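Local atomic coordinates of Ro sixty-related protein, RSR (Deinococcus radiodurans, PDB entry 2NVO), a protein that binds several small RNAs that accumulate during recovery from ultraviolet irradiation and contributes to the resistance of the bacterium to that irradiation. Residues F47-V52 and L88-G93; R73-V76 and A81-L84; P101-L106 and P127-T132. All blocks are in the same frame, centred on the assembly; numbering follows the deposited sequence.

Contact 1 of 3, residues F47-V52 and L88-G93; sequences FLVLGV and LDVVRG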
# COMPACT_ATOMS: atom_id res chain seq x y z
N PHE A 47 -9.85 -1.72 13.03
CA PHE A 47 -8.64 -2.45 13.34
C PHE A 47 -8.13 -3.22 12.12
O PHE A 47 -6.93 -3.30 11.87
CB PHE A 47 -8.88 -3.39 14.52
CG PHE A 47 -7.75 -4.33 14.78
CD1 PHE A 47 -6.72 -3.98 15.64
CD2 PHE A 47 -7.71 -5.57 14.16
CE1 PHE A 47 -5.66 -4.85 15.87
CE2 PHE A 47 -6.65 -6.44 14.38
CZ PHE A 47 -5.64 -6.08 15.24
N LEU A 48 -9.05 -3.80 11.37
CA LEU A 48 -8.70 -4.55 10.17
C LEU A 48 -8.08 -3.70 9.06
O LEU A 48 -7.20 -4.15 8.35
CB LEU A 48 -9.93 -5.27 9.62
CG LEU A 48 -10.42 -6.43 10.49
CD1 LEU A 48 -11.78 -6.91 10.00
CD2 LEU A 48 -9.40 -7.56 10.44
N VAL A 49 -8.55 -2.47 8.92
CA VAL A 49 -8.02 -1.59 7.88
C VAL A 49 -6.73 -0.88 8.30
O VAL A 49 -5.76 -0.87 7.56
CB VAL A 49 -9.04 -0.51 7.47
CG1 VAL A 49 -8.38 0.55 6.57
CG2 VAL A 49 -10.23 -1.14 6.78
N LEU A 50 -6.75 -0.28 9.48
CA LEU A 50 -5.61 0.51 9.94
C LEU A 50 -4.52 -0.36 10.55
O LEU A 50 -3.36 -0.01 10.49
CB LEU A 50 -6.06 1.55 10.96
CG LEU A 50 -7.10 2.55 10.46
CD1 LEU A 50 -7.40 3.60 11.52
CD2 LEU A 50 -6.62 3.19 9.18
N GLY A 51 -4.91 -1.48 11.15
CA GLY A 51 -3.95 -2.35 11.80
C GLY A 51 -3.69 -1.85 13.20
O GLY A 51 -2.69 -2.21 13.82
N VAL A 52 -4.59 -1.00 13.67
CA VAL A 52 -4.52 -0.47 15.02
C VAL A 52 -5.95 -0.26 15.51
O VAL A 52 -6.88 -0.07 14.71
CB VAL A 52 -3.77 0.87 15.05
CG1 VAL A 52 -4.74 2.02 14.84
CG2 VAL A 52 -3.03 1.04 16.36
N LEU A 88 -14.29 -11.25 6.70
CA LEU A 88 -14.48 -11.59 5.29
C LEU A 88 -14.96 -10.39 4.47
O LEU A 88 -14.51 -10.17 3.35
CB LEU A 88 -15.41 -12.79 5.12
CG LEU A 88 -14.71 -14.16 5.18
CD1 LEU A 88 -13.81 -14.26 6.40
CD2 LEU A 88 -15.74 -15.28 5.18
N ASP A 89 -15.88 -9.61 5.06
CA ASP A 89 -16.36 -8.38 4.44
C ASP A 89 -15.21 -7.43 4.09
O ASP A 89 -15.19 -6.82 3.02
CB ASP A 89 -17.35 -7.65 5.37
CG ASP A 89 -18.74 -8.31 5.38
OD1 ASP A 89 -19.62 -7.80 6.12
OD2 ASP A 89 -18.96 -9.31 4.68
N VAL A 90 -14.26 -7.29 5.01
CA VAL A 90 -13.13 -6.40 4.78
C VAL A 90 -12.19 -6.97 3.71
O VAL A 90 -11.74 -6.23 2.83
CB VAL A 90 -12.35 -6.13 6.07
CG1 VAL A 90 -11.02 -5.43 5.75
CG2 VAL A 90 -13.19 -5.30 7.03
N VAL A 91 -11.90 -8.26 3.78
CA VAL A 91 -11.04 -8.89 2.78
C VAL A 91 -11.61 -8.69 1.38
O VAL A 91 -10.91 -8.25 0.47
CB VAL A 91 -10.84 -10.41 3.03
CG1 VAL A 91 -10.10 -11.03 1.86
CG2 VAL A 91 -10.09 -10.66 4.33
N ARG A 92 -12.88 -9.03 1.22
CA ARG A 92 -13.57 -8.87 -0.06
C ARG A 92 -13.68 -7.40 -0.50
O ARG A 92 -13.57 -7.10 -1.69
CB ARG A 92 -14.96 -9.51 0.00
CG ARG A 92 -14.91 -11.02 -0.08
CD ARG A 92 -15.94 -11.69 0.80
NE ARG A 92 -15.74 -13.14 0.79
CZ ARG A 92 -16.52 -14.01 1.42
NH1 ARG A 92 -17.57 -13.60 2.10
NH2 ARG A 92 -16.25 -15.31 1.35
N GLY A 93 -13.89 -6.50 0.45
CA GLY A 93 -14.01 -5.08 0.15
C GLY A 93 -12.69 -4.45 -0.28
O GLY A 93 -12.66 -3.39 -0.90
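The side chains of Leu-48 and Val-90 cross obliquely between two helices, each with its CB directed at the opposite segment, and they form the main part of the contact. Val-90 presents its fork to the stem and one branch of the leucine. Its CG2 methyl lies 3.7 Å from CD1 of Leu-48, while its CG1 methyl rests beside the leucine stem, 4.0 Å from Leu-48 CB. In Val-90 a chi1 of 169° sets CG1 trans to the backbone nitrogen, and this rotation sends the two methyls to different parts of the same leucine. CG1 also turns a flank to Val-49, whose CG2 lies at a looser 4.5 Å from Val-90 CG1. The meeting is purely apolar and small, 119 Å² in all, with the backbones 7.2 Å apart between CA of Leu-48 and CA of Val-90.

Just beyond these side chains helix 40-50 ends. Gly-51 N still donates to Phe-47 O at 2.8 Å, but Gly-51 itself takes a positive phi of 84°, a left-handed conformation that glycine adopts readily and that ends the helix. Val-105 of helix 100-112 packs on Leu-48, and Val-534, at the end of the VWFA-like region, touches Val-49. The arrangement is the apolar helix-against-helix packing of the TROVE domain, here between helices 40-50 and 80-93, probably close to where the VWFA-like domain closes the ring.

Contact 2 of 3, residues R73-V76 and A81-L84; sequences RELV and ALAL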
# COMPACT_ATOMS: atom_id res chain seq x y z
N ARG A 73 -9.32 -9.60 21.17
CA ARG A 73 -9.39 -10.96 21.71
C ARG A 73 -10.75 -11.22 22.34
O ARG A 73 -11.41 -12.21 22.05
CB ARG A 73 -8.28 -11.19 22.73
CG ARG A 73 -6.90 -11.29 22.11
CD ARG A 73 -5.83 -11.40 23.17
NE ARG A 73 -5.59 -10.13 23.84
CZ ARG A 73 -4.62 -9.29 23.50
NH1 ARG A 73 -3.79 -9.60 22.51
NH2 ARG A 73 -4.48 -8.14 24.15
N GLU A 74 -11.15 -10.30 23.21
CA GLU A 74 -12.43 -10.34 23.89
C GLU A 74 -13.59 -10.51 22.91
O GLU A 74 -14.55 -11.23 23.19
CB GLU A 74 -12.62 -9.07 24.71
CG GLU A 74 -14.05 -8.57 24.82
CD GLU A 74 -14.13 -7.05 24.86
OE1 GLU A 74 -14.13 -6.43 23.77
OE2 GLU A 74 -14.17 -6.47 25.97
N LEU A 75 -13.50 -9.85 21.77
CA LEU A 75 -14.55 -9.94 20.77
C LEU A 75 -14.57 -11.31 20.11
O LEU A 75 -15.63 -11.83 19.79
CB LEU A 75 -14.38 -8.87 19.70
CG LEU A 75 -15.31 -9.06 18.50
CD1 LEU A 75 -16.76 -8.88 18.93
CD2 LEU A 75 -14.95 -8.10 17.38
N VAL A 76 -13.39 -11.88 19.90
CA VAL A 76 -13.30 -13.19 19.26
C VAL A 76 -13.91 -14.27 20.15
O VAL A 76 -14.52 -15.21 19.66
CB VAL A 76 -11.84 -13.56 18.92
CG1 VAL A 76 -11.74 -15.04 18.58
CG2 VAL A 76 -11.35 -12.71 17.76
N ALA A 81 -18.30 -15.48 15.47
CA ALA A 81 -19.04 -15.54 14.21
C ALA A 81 -19.09 -14.19 13.50
O ALA A 81 -18.94 -14.11 12.29
CB ALA A 81 -20.46 -16.09 14.43
N LEU A 82 -19.31 -13.12 14.26
CA LEU A 82 -19.36 -11.81 13.63
C LEU A 82 -17.94 -11.32 13.34
O LEU A 82 -17.69 -10.67 12.32
CB LEU A 82 -20.17 -10.81 14.46
CG LEU A 82 -19.51 -9.61 15.14
CD1 LEU A 82 -20.38 -8.38 14.99
CD2 LEU A 82 -19.24 -9.88 16.60
N ALA A 83 -17.01 -11.64 14.24
CA ALA A 83 -15.60 -11.36 14.00
C ALA A 83 -15.22 -11.88 12.62
O ALA A 83 -14.56 -11.20 11.84
CB ALA A 83 -14.73 -12.01 15.07
N LEU A 84 -15.69 -13.09 12.32
CA LEU A 84 -15.38 -13.75 11.06
C LEU A 84 -16.11 -13.10 9.88
O LEU A 84 -15.55 -12.95 8.80
CB LEU A 84 -15.78 -15.22 11.14
CG LEU A 84 -14.88 -16.29 10.52
CD1 LEU A 84 -15.73 -17.47 10.07
CD2 LEU A 84 -14.07 -15.75 9.36
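The carbonyl oxygen of Ala-83 accepts a hydrogen bond from the hydroxyl of Thr-87 further along helix 80-93, while the methyl of the same alanine points at the neighbouring helix and meets Val-76. That touch is loose, 4.4 Å from Ala-83 CB to Val-76 CG2, yet the small alanine lets the backbones come near, with CA of Val-76 and CA of Ala-83 6.0 Å apart.

The tighter touch is made by Leu-75 and Leu-82, which lie nearly perpendicular to each other and meet through one methyl each, Leu-75 CD1 lying 3.5 Å from Leu-82 CD2. With chi1 at 170°, CG of Leu-75 stands trans to the backbone nitrogen, and the branch end approaches helix 80-93 more closely than the direction of its CB would suggest. Leu-82 reaches the meeting point with an unusual chi1 of 112°, well removed from a staggered value. At the start of its helix, Asp-79 OD1 takes the backbone N-H of Leu-82. Ile-109 of helix 100-112 packs on both Val-76 and Ala-83, and Leu-44 of helix 40-50 on Leu-75. Helices 70-78 and 80-93 follow each other across a very short turn at a steep angle, so the contact fills a corner between consecutive TROVE helices.

Contact 3 of 3, residues P101-L106 and P127-T132; sequences PALLVL and PEVART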
# COMPACT_ATOMS: atom_id res chain seq x y z
N PRO A 101 -3.62 -7.66 9.46
CA PRO A 101 -4.62 -7.66 10.54
C PRO A 101 -5.71 -8.72 10.33
O PRO A 101 -6.18 -9.29 11.31
CB PRO A 101 -5.23 -6.25 10.46
CG PRO A 101 -4.16 -5.41 9.82
CD PRO A 101 -3.48 -6.33 8.83
N ALA A 102 -6.11 -8.93 9.08
CA ALA A 102 -7.14 -9.92 8.76
C ALA A 102 -6.61 -11.33 8.96
O ALA A 102 -7.34 -12.23 9.40
CB ALA A 102 -7.65 -9.73 7.34
N LEU A 103 -5.33 -11.53 8.64
CA LEU A 103 -4.67 -12.80 8.87
C LEU A 103 -4.57 -13.12 10.36
O LEU A 103 -4.80 -14.27 10.76
CB LEU A 103 -3.28 -12.80 8.24
CG LEU A 103 -3.30 -12.72 6.72
CD1 LEU A 103 -1.90 -12.56 6.15
CD2 LEU A 103 -3.98 -13.96 6.16
N LEU A 104 -4.27 -12.11 11.17
CA LEU A 104 -4.13 -12.26 12.61
C LEU A 104 -5.47 -12.58 13.24
O LEU A 104 -5.58 -13.49 14.05
CB LEU A 104 -3.58 -10.98 13.25
CG LEU A 104 -3.69 -10.85 14.77
CD1 LEU A 104 -3.02 -12.04 15.47
CD2 LEU A 104 -3.09 -9.54 15.28
N VAL A 105 -6.49 -11.83 12.86
CA VAL A 105 -7.83 -12.05 13.37
C VAL A 105 -8.32 -13.45 13.01
O VAL A 105 -8.88 -14.15 13.85
CB VAL A 105 -8.81 -10.99 12.85
CG1 VAL A 105 -10.23 -11.40 13.15
CG2 VAL A 105 -8.50 -9.63 13.48
N LEU A 106 -8.08 -13.84 11.76
CA LEU A 106 -8.46 -15.17 11.28
C LEU A 106 -7.79 -16.27 12.09
O LEU A 106 -8.43 -17.25 12.47
CB LEU A 106 -8.15 -15.34 9.79
CG LEU A 106 -8.86 -16.54 9.15
CD1 LEU A 106 -10.36 -16.28 8.94
CD2 LEU A 106 -8.22 -16.92 7.83
N PRO A 127 -8.18 -20.41 2.65
CA PRO A 127 -7.77 -20.39 1.25
C PRO A 127 -8.10 -19.07 0.54
O PRO A 127 -7.38 -18.65 -0.36
CB PRO A 127 -8.57 -21.54 0.63
CG PRO A 127 -8.83 -22.46 1.77
CD PRO A 127 -9.03 -21.58 2.96
N GLU A 128 -9.19 -18.43 0.94
CA GLU A 128 -9.56 -17.15 0.35
C GLU A 128 -8.65 -16.05 0.86
O GLU A 128 -8.09 -15.28 0.07
CB GLU A 128 -11.01 -16.78 0.69
CG GLU A 128 -11.53 -15.62 -0.14
CD GLU A 128 -12.92 -15.15 0.29
OE1 GLU A 128 -13.57 -15.82 1.13
OE2 GLU A 128 -13.37 -14.10 -0.20
N VAL A 129 -8.49 -16.01 2.18
CA VAL A 129 -7.81 -14.90 2.84
C VAL A 129 -6.30 -14.96 2.69
O VAL A 129 -5.65 -13.94 2.51
CB VAL A 129 -8.18 -14.82 4.34
CG1 VAL A 129 -7.33 -13.77 5.04
CG2 VAL A 129 -9.65 -14.51 4.51
N ALA A 130 -5.73 -16.16 2.76
CA ALA A 130 -4.31 -16.34 2.51
C ALA A 130 -4.04 -16.50 1.01
O ALA A 130 -3.65 -17.57 0.56
CB ALA A 130 -3.78 -17.56 3.27
N ARG A 131 -4.21 -15.41 0.26
CA ARG A 131 -4.13 -15.49 -1.21
C ARG A 131 -2.78 -15.93 -1.74
O ARG A 131 -2.71 -16.75 -2.66
CB ARG A 131 -4.48 -14.15 -1.85
CG ARG A 131 -5.80 -13.56 -1.43
CD ARG A 131 -6.11 -12.31 -2.25
NE ARG A 131 -4.90 -11.60 -2.66
CZ ARG A 131 -4.38 -10.55 -2.03
NH1 ARG A 131 -4.97 -10.07 -0.94
NH2 ARG A 131 -3.27 -9.98 -2.49
N THR A 132 -1.71 -15.37 -1.19
CA THR A 132 -0.39 -15.71 -1.67
C THR A 132 0.31 -16.63 -0.68
O THR A 132 -0.11 -16.74 0.48
CB THR A 132 0.49 -14.46 -1.88
OG1 THR A 132 0.88 -13.95 -0.61
CG2 THR A 132 -0.28 -13.39 -2.65
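In the helical array of the TROVE domain, helices 100-112 and 116-129 pack together where the second of them ends, and Val-129 in its last turn meets Leu-103 and Leu-106. The two leucines, about one turn apart, approach the valine differently. Leu-103 runs alongside the valine, the two side chains pointing opposite ways, and its CD2 comes to 3.5 Å from Val-129 CG1, a close methyl contact. Leu-106 comes tip to tip with the valine, and its CD2 stops 4.1 Å from Val-129 CB. Their first torsions differ as well: CG of Leu-103 sits beside the backbone nitrogen (chi1 -66°), whereas that of Leu-106 is swung trans to it (chi1 -164°).

The CD2 methyl of Leu-103 also reaches the backbone where the helix breaks off, 4.4 Å from Ala-130 CA. Ala-130 is the centre of an inverse gamma turn that takes the chain out of the helix. Two residues on, Thr-132 is the N-cap of helix 133-143, its OG1 bonded to Met-135 N. Val-91 of helix 80-93 packs on Val-129, and Phe-142 of helix 133-143 on Leu-103. The arrangement is apolar packing of neighbouring antiparallel helices in a HEAT-like array, just ahead of the region that probably binds RNA.

All three contacts are largely buried and apolar within the TROVE domain, far from the calcium site; Val-90 of contact 1 alone among the touching residues is partly exposed. Contacts 1 and 2 share helix 80-93: contact 2 is nested inside the loop that contact 1 closes, and their centres are about 13 Å apart. Contact 3 follows in series. Its centre is about 10 Å from that of contact 1, and Leu-48 CD2 packs on Ala-102 CA at 3.7 Å. Polar chemistry appears at the margin of this core, where Arg-92 NH2 and Glu-128 OE1 form a salt bridge of 2.7 Å between contacts 1 and 3. Contacts 2 and 3 meet through Leu-84 and Leu-106.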